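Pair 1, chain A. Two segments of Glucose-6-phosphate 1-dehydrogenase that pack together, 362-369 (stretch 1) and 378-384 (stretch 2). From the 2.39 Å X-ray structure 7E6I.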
# COMPACT_ATOMS: atom_id res chain seq x y z
N ASP A 362 -15.08 -31.29 -19.55
CA ASP A 362 -13.97 -31.41 -20.49
C ASP A 362 -13.54 -30.02 -20.95
O ASP A 362 -13.35 -29.79 -22.14
CB ASP A 362 -14.41 -32.25 -21.69
CG ASP A 362 -15.64 -31.66 -22.39
OD1 ASP A 362 -16.50 -31.09 -21.68
OD2 ASP A 362 -15.75 -31.77 -23.64
N ILE A 363 -13.36 -29.11 -19.99
CA ILE A 363 -13.43 -27.67 -20.24
C ILE A 363 -12.49 -27.01 -19.25
O ILE A 363 -12.39 -27.46 -18.10
CB ILE A 363 -14.88 -27.19 -20.12
CG1 ILE A 363 -15.44 -26.81 -21.48
CG2 ILE A 363 -15.10 -26.11 -19.07
CD1 ILE A 363 -16.06 -27.99 -22.18
N PRO A 364 -11.78 -25.95 -19.61
CA PRO A 364 -10.81 -25.37 -18.67
C PRO A 364 -11.47 -24.63 -17.51
O PRO A 364 -12.61 -24.17 -17.59
CB PRO A 364 -9.99 -24.40 -19.54
CG PRO A 364 -10.70 -24.28 -20.82
CD PRO A 364 -11.81 -25.28 -20.92
N ASN A 365 -10.73 -24.56 -16.41
CA ASN A 365 -11.16 -23.83 -15.22
C ASN A 365 -11.44 -22.37 -15.55
O ASN A 365 -10.67 -21.73 -16.27
CB ASN A 365 -10.09 -23.90 -14.13
CG ASN A 365 -9.66 -25.32 -13.82
OD1 ASN A 365 -9.08 -26.01 -14.67
ND2 ASN A 365 -9.92 -25.77 -12.60
N ASN A 366 -12.54 -21.85 -15.01
CA ASN A 366 -12.71 -20.42 -14.95
C ASN A 366 -11.62 -19.78 -14.11
O ASN A 366 -11.07 -20.39 -13.19
CB ASN A 366 -14.06 -20.05 -14.36
CG ASN A 366 -15.17 -20.58 -15.17
OD1 ASN A 366 -15.88 -21.50 -14.75
ND2 ASN A 366 -15.33 -20.05 -16.37
N GLU A 367 -11.35 -18.53 -14.41
CA GLU A 367 -10.21 -17.83 -13.86
C GLU A 367 -10.57 -16.36 -13.84
O GLU A 367 -11.24 -15.86 -14.75
CB GLU A 367 -8.97 -18.09 -14.70
CG GLU A 367 -7.68 -18.10 -13.94
CD GLU A 367 -6.56 -18.84 -14.68
OE1 GLU A 367 -6.70 -20.05 -15.01
OE2 GLU A 367 -5.53 -18.19 -14.91
N LEU A 368 -10.16 -15.67 -12.78
CA LEU A 368 -10.40 -14.24 -12.64
C LEU A 368 -9.06 -13.57 -12.37
O LEU A 368 -8.35 -13.98 -11.45
CB LEU A 368 -11.37 -13.95 -11.49
CG LEU A 368 -11.49 -12.48 -11.06
CD1 LEU A 368 -12.10 -11.67 -12.18
CD2 LEU A 368 -12.30 -12.32 -9.76
N VAL A 369 -8.74 -12.56 -13.18
CA VAL A 369 -7.52 -11.77 -13.02
C VAL A 369 -7.92 -10.32 -12.80
O VAL A 369 -8.70 -9.76 -13.58
CB VAL A 369 -6.59 -11.91 -14.23
CG1 VAL A 369 -5.45 -10.90 -14.14
CG2 VAL A 369 -6.06 -13.34 -14.35
N ILE A 378 -10.05 -5.92 -15.28
CA ILE A 378 -10.52 -7.20 -14.79
C ILE A 378 -10.75 -8.11 -15.98
O ILE A 378 -11.35 -7.69 -16.97
CB ILE A 378 -11.81 -7.04 -13.95
CG1 ILE A 378 -11.49 -6.28 -12.67
CG2 ILE A 378 -12.41 -8.39 -13.64
CD1 ILE A 378 -12.69 -5.61 -12.06
N TYR A 379 -10.24 -9.34 -15.91
CA TYR A 379 -10.40 -10.32 -16.98
C TYR A 379 -11.02 -11.60 -16.41
O TYR A 379 -10.64 -12.04 -15.32
CB TYR A 379 -9.07 -10.68 -17.65
CG TYR A 379 -8.27 -9.48 -18.08
CD1 TYR A 379 -8.60 -8.79 -19.23
CD2 TYR A 379 -7.19 -9.03 -17.32
CE1 TYR A 379 -7.87 -7.69 -19.64
CE2 TYR A 379 -6.47 -7.92 -17.71
CZ TYR A 379 -6.82 -7.25 -18.88
OH TYR A 379 -6.12 -6.14 -19.30
N LEU A 380 -11.95 -12.18 -17.15
CA LEU A 380 -12.59 -13.43 -16.77
C LEU A 380 -12.41 -14.43 -17.89
O LEU A 380 -12.82 -14.18 -19.03
CB LEU A 380 -14.07 -13.24 -16.47
CG LEU A 380 -14.48 -12.34 -15.29
CD1 LEU A 380 -14.48 -10.92 -15.74
CD2 LEU A 380 -15.86 -12.71 -14.74
N LYS A 381 -11.80 -15.56 -17.58
CA LYS A 381 -11.74 -16.67 -18.51
C LYS A 381 -13.06 -17.43 -18.43
O LYS A 381 -13.43 -17.92 -17.35
CB LYS A 381 -10.55 -17.56 -18.16
CG LYS A 381 -10.25 -18.60 -19.20
CD LYS A 381 -8.84 -19.08 -19.06
CE LYS A 381 -8.64 -20.38 -19.75
NZ LYS A 381 -7.61 -21.15 -19.03
N CYS A 382 -13.79 -17.49 -19.54
CA CYS A 382 -15.12 -18.07 -19.56
C CYS A 382 -15.21 -19.14 -20.64
O CYS A 382 -14.32 -19.30 -21.48
CB CYS A 382 -16.21 -17.02 -19.79
SG CYS A 382 -16.27 -15.73 -18.52
N ASN A 383 -16.33 -19.85 -20.61
CA ASN A 383 -16.59 -20.95 -21.52
C ASN A 383 -17.91 -20.71 -22.21
O ASN A 383 -18.83 -20.13 -21.64
CB ASN A 383 -16.63 -22.28 -20.76
CG ASN A 383 -15.26 -22.70 -20.31
OD1 ASN A 383 -14.34 -22.77 -21.13
ND2 ASN A 383 -15.10 -22.96 -19.02
N ALA A 384 -17.99 -21.15 -23.46
CA ALA A 384 -19.20 -20.92 -24.22
C ALA A 384 -19.21 -21.88 -25.39
O ALA A 384 -18.16 -22.29 -25.89
CB ALA A 384 -19.30 -19.47 -24.72
O HOH W 1 -7.91 -22.45 -16.91

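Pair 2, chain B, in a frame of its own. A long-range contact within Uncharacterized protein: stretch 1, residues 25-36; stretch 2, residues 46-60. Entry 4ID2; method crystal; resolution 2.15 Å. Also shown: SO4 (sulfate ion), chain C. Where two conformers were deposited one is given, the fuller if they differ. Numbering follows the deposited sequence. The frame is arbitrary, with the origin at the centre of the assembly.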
# COMPACT_ATOMS: atom_id res chain seq x y z
N GLY B 25 15.64 22.29 20.43
CA GLY B 25 14.69 23.39 20.42
C GLY B 25 13.36 23.06 19.76
O GLY B 25 13.09 21.89 19.43
N LEU B 26 12.54 24.09 19.53
CA LEU B 26 11.20 23.97 18.93
C LEU B 26 11.29 24.05 17.38
O LEU B 26 11.37 25.14 16.81
CB LEU B 26 10.30 25.08 19.49
CG LEU B 26 8.81 25.02 19.16
CD1 LEU B 26 8.16 23.78 19.76
CD2 LEU B 26 8.10 26.27 19.66
N GLN B 27 11.27 22.87 16.72
CA GLN B 27 11.38 22.77 15.25
C GLN B 27 10.07 23.13 14.55
O GLN B 27 9.00 22.76 15.01
CB GLN B 27 11.80 21.35 14.82
CG GLN B 27 13.31 21.13 14.74
CD GLN B 27 13.96 21.10 16.10
OE1 GLN B 27 14.00 20.06 16.76
NE2 GLN B 27 14.49 22.23 16.54
N ARG B 28 10.17 23.82 13.40
CA ARG B 28 9.00 24.16 12.59
C ARG B 28 9.32 24.08 11.09
O ARG B 28 10.46 24.28 10.67
CB ARG B 28 8.45 25.54 12.96
CG ARG B 28 9.37 26.72 12.76
CD ARG B 28 8.66 28.00 13.18
NE ARG B 28 8.39 28.03 14.63
CZ ARG B 28 7.58 28.88 15.25
NH1 ARG B 28 6.91 29.80 14.55
NH2 ARG B 28 7.41 28.81 16.56
N MSE B 29 8.29 23.75 10.30
CA MSE B 29 8.41 23.59 8.85
C MSE B 29 8.29 24.92 8.12
O MSE B 29 7.66 25.85 8.62
CB MSE B 29 7.35 22.61 8.32
CG MSE B 29 7.64 21.17 8.68
SE MSE B 29 6.35 19.96 7.91
CE MSE B 29 7.11 19.65 6.13
N GLN B 30 8.89 25.01 6.93
CA GLN B 30 8.85 26.22 6.10
C GLN B 30 7.43 26.46 5.58
O GLN B 30 6.64 25.52 5.48
CB GLN B 30 9.84 26.08 4.92
N THR B 31 7.10 27.71 5.24
CA THR B 31 5.78 28.05 4.70
C THR B 31 5.70 27.70 3.21
O THR B 31 6.30 28.41 2.40
CB THR B 31 5.49 29.55 4.89
OG1 THR B 31 6.52 30.30 4.25
CG2 THR B 31 5.37 29.95 6.35
N SER B 32 4.98 26.62 2.83
CA SER B 32 4.80 26.27 1.41
C SER B 32 3.50 26.88 0.90
O SER B 32 2.54 27.00 1.66
CB SER B 32 4.79 24.76 1.20
OG SER B 32 3.88 24.12 2.08
N LYS B 33 3.48 27.27 -0.37
CA LYS B 33 2.33 27.91 -0.99
C LYS B 33 2.28 27.57 -2.48
O LYS B 33 3.33 27.45 -3.11
CB LYS B 33 2.47 29.42 -0.78
CG LYS B 33 1.31 30.29 -1.23
CD LYS B 33 1.60 31.74 -0.82
CE LYS B 33 0.67 32.77 -1.43
NZ LYS B 33 -0.57 32.96 -0.63
N SER B 34 1.07 27.39 -3.05
CA SER B 34 0.93 27.15 -4.49
C SER B 34 -0.47 27.51 -4.96
O SER B 34 -1.43 27.43 -4.20
CB SER B 34 1.27 25.72 -4.87
OG SER B 34 0.42 24.78 -4.24
N GLU B 35 -0.55 27.95 -6.22
CA GLU B 35 -1.78 28.38 -6.89
C GLU B 35 -1.96 27.47 -8.10
O GLU B 35 -1.03 27.34 -8.89
CB GLU B 35 -1.67 29.88 -7.27
CG GLU B 35 -2.60 30.40 -8.36
CD GLU B 35 -4.07 30.56 -8.02
OE1 GLU B 35 -4.51 30.07 -6.96
OE2 GLU B 35 -4.79 31.18 -8.84
N THR B 36 -3.14 26.83 -8.25
CA THR B 36 -3.42 25.92 -9.36
C THR B 36 -4.66 26.35 -10.12
O THR B 36 -5.70 26.60 -9.51
CB THR B 36 -3.58 24.48 -8.86
OG1 THR B 36 -2.46 24.15 -8.04
CG2 THR B 36 -3.68 23.47 -9.99
N HIS B 46 -9.72 28.46 -9.72
CA HIS B 46 -8.43 28.91 -9.19
C HIS B 46 -8.32 28.33 -7.79
O HIS B 46 -9.26 28.50 -7.01
CB HIS B 46 -8.32 30.45 -9.16
CG HIS B 46 -7.99 31.08 -10.47
ND1 HIS B 46 -8.67 30.73 -11.63
CD2 HIS B 46 -7.13 32.08 -10.76
CE1 HIS B 46 -8.16 31.49 -12.59
NE2 HIS B 46 -7.22 32.30 -12.11
N SER B 47 -7.24 27.62 -7.47
CA SER B 47 -7.08 26.99 -6.17
C SER B 47 -5.81 27.47 -5.51
O SER B 47 -4.73 27.19 -6.03
CB SER B 47 -7.04 25.47 -6.32
OG SER B 47 -6.83 24.82 -5.08
N LEU B 48 -5.91 28.18 -4.39
CA LEU B 48 -4.75 28.66 -3.65
C LEU B 48 -4.64 27.84 -2.37
O LEU B 48 -5.63 27.74 -1.64
CB LEU B 48 -4.88 30.16 -3.34
CG LEU B 48 -3.74 30.79 -2.51
CD1 LEU B 48 -2.44 30.83 -3.30
CD2 LEU B 48 -4.12 32.19 -2.04
N VAL B 49 -3.46 27.25 -2.11
CA VAL B 49 -3.21 26.47 -0.90
C VAL B 49 -2.01 27.07 -0.19
O VAL B 49 -1.00 27.34 -0.82
CB VAL B 49 -3.01 24.96 -1.19
CG1 VAL B 49 -2.84 24.20 0.12
CG2 VAL B 49 -4.19 24.40 -1.96
N SER B 50 -2.14 27.32 1.13
CA SER B 50 -1.08 27.93 1.93
C SER B 50 -0.86 27.17 3.21
O SER B 50 -1.76 27.13 4.04
CB SER B 50 -1.43 29.38 2.28
OG SER B 50 -1.63 30.16 1.12
N ARG B 51 0.35 26.59 3.39
CA ARG B 51 0.70 25.90 4.62
C ARG B 51 1.53 26.82 5.48
O ARG B 51 2.47 27.44 4.98
CB ARG B 51 1.47 24.62 4.33
CG ARG B 51 1.66 23.72 5.56
CD ARG B 51 2.60 22.59 5.23
NE ARG B 51 3.98 23.06 5.17
CZ ARG B 51 4.99 22.42 4.57
NH1 ARG B 51 6.20 22.95 4.57
NH2 ARG B 51 4.79 21.25 3.98
N THR B 52 1.18 26.95 6.75
CA THR B 52 1.94 27.75 7.69
C THR B 52 1.98 27.02 9.02
O THR B 52 1.05 26.27 9.33
CB THR B 52 1.35 29.17 7.87
OG1 THR B 52 0.02 29.06 8.36
CG2 THR B 52 1.40 29.99 6.58
N PRO B 53 3.03 27.23 9.84
CA PRO B 53 3.03 26.62 11.17
C PRO B 53 1.92 27.22 12.02
O PRO B 53 1.66 28.43 11.92
CB PRO B 53 4.42 26.96 11.74
CG PRO B 53 5.18 27.59 10.64
CD PRO B 53 4.21 28.11 9.64
N ASP B 54 1.24 26.38 12.81
CA ASP B 54 0.19 26.84 13.70
C ASP B 54 0.66 26.62 15.13
O ASP B 54 0.71 25.49 15.62
CB ASP B 54 -1.15 26.14 13.41
CG ASP B 54 -2.36 26.83 14.04
OD1 ASP B 54 -2.16 27.70 14.90
OD2 ASP B 54 -3.50 26.45 13.69
N ASP B 55 1.04 27.72 15.79
CA ASP B 55 1.53 27.71 17.17
C ASP B 55 0.42 27.39 18.19
O ASP B 55 0.72 27.00 19.31
CB ASP B 55 2.18 29.05 17.52
CG ASP B 55 3.39 29.40 16.65
OD1 ASP B 55 3.19 29.67 15.45
OD2 ASP B 55 4.52 29.43 17.19
N ASN B 56 -0.86 27.54 17.79
CA ASN B 56 -2.01 27.27 18.67
C ASN B 56 -2.35 25.78 18.73
O ASN B 56 -3.05 25.37 19.66
CB ASN B 56 -3.23 28.07 18.20
CG ASN B 56 -2.98 29.56 18.17
OD1 ASN B 56 -2.07 30.09 18.82
ND2 ASN B 56 -3.77 30.28 17.38
N LEU B 57 -1.87 24.97 17.78
CA LEU B 57 -2.13 23.53 17.79
C LEU B 57 -1.22 22.79 18.77
O LEU B 57 -0.11 23.28 19.05
CB LEU B 57 -1.90 22.94 16.38
CG LEU B 57 -2.92 23.33 15.32
CD1 LEU B 57 -2.54 22.74 13.97
CD2 LEU B 57 -4.32 22.90 15.71
N PRO B 58 -1.61 21.59 19.26
CA PRO B 58 -0.70 20.83 20.14
C PRO B 58 0.58 20.41 19.42
O PRO B 58 0.53 20.03 18.24
CB PRO B 58 -1.51 19.60 20.58
CG PRO B 58 -2.79 19.66 19.87
CD PRO B 58 -2.87 20.86 19.00
N HIS B 59 1.72 20.49 20.11
CA HIS B 59 3.00 20.11 19.53
C HIS B 59 3.08 18.60 19.41
O HIS B 59 2.39 17.87 20.13
CB HIS B 59 4.18 20.63 20.38
CG HIS B 59 4.21 22.11 20.52
ND1 HIS B 59 4.78 22.72 21.63
CD2 HIS B 59 3.70 23.07 19.72
CE1 HIS B 59 4.63 24.02 21.45
NE2 HIS B 59 3.98 24.28 20.31
N VAL B 60 3.95 18.13 18.50
CA VAL B 60 4.18 16.71 18.24
C VAL B 60 5.60 16.38 18.68
O VAL B 60 6.54 17.01 18.20
CB VAL B 60 3.94 16.39 16.75
CG1 VAL B 60 4.10 14.89 16.48
CG2 VAL B 60 2.56 16.86 16.33
S SO4 C . -5.81 29.26 15.03
O1 SO4 C . -6.34 29.76 16.29
O2 SO4 C . -5.77 27.81 15.08
O3 SO4 C . -6.69 29.71 13.95
O4 SO4 C . -4.47 29.79 14.81
O HOH W 2 4.46 25.10 7.31
O HOH W 3 -4.20 24.13 -5.13

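The sharpest difference lies at one matched position, where a long cation crosses to the extended segment before the partner strand. In pair 2, R51(B) reaches the backbone directly: NH1 donates to Q30(B) O at 2.8 Å, with the carbonyl at the edge of the guanidinium, while M29(B) CE lies over one face and S32(B) OG over the opposite face. In pair 1, K381(A) occupies the place of R51(B), the side-chain centres only 0.2 Å apart, yet its NZ stays 4.2 Å from N365(A) O, the carbonyl of the residue matching Q30(B). A water closes that gap, accepting from K381(A) NZ at 2.5 Å and donating to N365(A) O at 2.9 Å. Pair 2 has a water as well, between R51(B) NE and Q30(B) O, but there it supplements a direct bond.

The frame beneath is the same. Fourteen central residues superpose with an RMSD of 0.6 Å: an extended segment runs into a strand that pairs antiparallel with a second strand, at 168° in pair 1 and 172° in pair 2. V369(A) and Y379(A) exchange two backbone hydrogen bonds, as do the matching S34(B) and V49(B). Two residues back along the first stretch, K381(A) N donates to E367(A) O at 2.9 Å, and R51(B) N to S32(B) O at 2.8 Å. The same backbone register is kept while the side chains at its matched positions differ.

They vary widely. L368(A) and L380(A) make an apolar contact, CD1 to CG 4.0 Å; their counterparts K33(B) and S50(B) meet through a weak hydrogen bond, NZ to OG 3.5 Å. V369(A) CG1 approaches Y379(A) CD2 at 4.1 Å, at the ring edge, whereas the matching S34(B) and V49(B) have smaller side chains that do not come within 4.5 Å of each other.

Where the first segment leaves the ladder, pair 1 relies on amides. N366(A) ND2 donates to K381(A) O at 3.0 Å, and N383(A) ND2 to P364(A) O at 3.1 Å, so side chains carry the hydrogen bonding beyond the backbone pairing. Pair 2 has T31(B) and P53(B) at the positions of N366(A) and N383(A), and they pack instead, T31(B) CG2 lying 3.9 Å from P53(B) CD. P53(B) CG also sits 3.6 Å from M29(B) O, the carbonyl matching that of P364(A): a proline ring covers what an asparagine bonds. Farther out in pair 2, R28(B) forms a salt bridge with D55(B), NH2 to OD2 3.0 Å, though its hydrogen bond is weak.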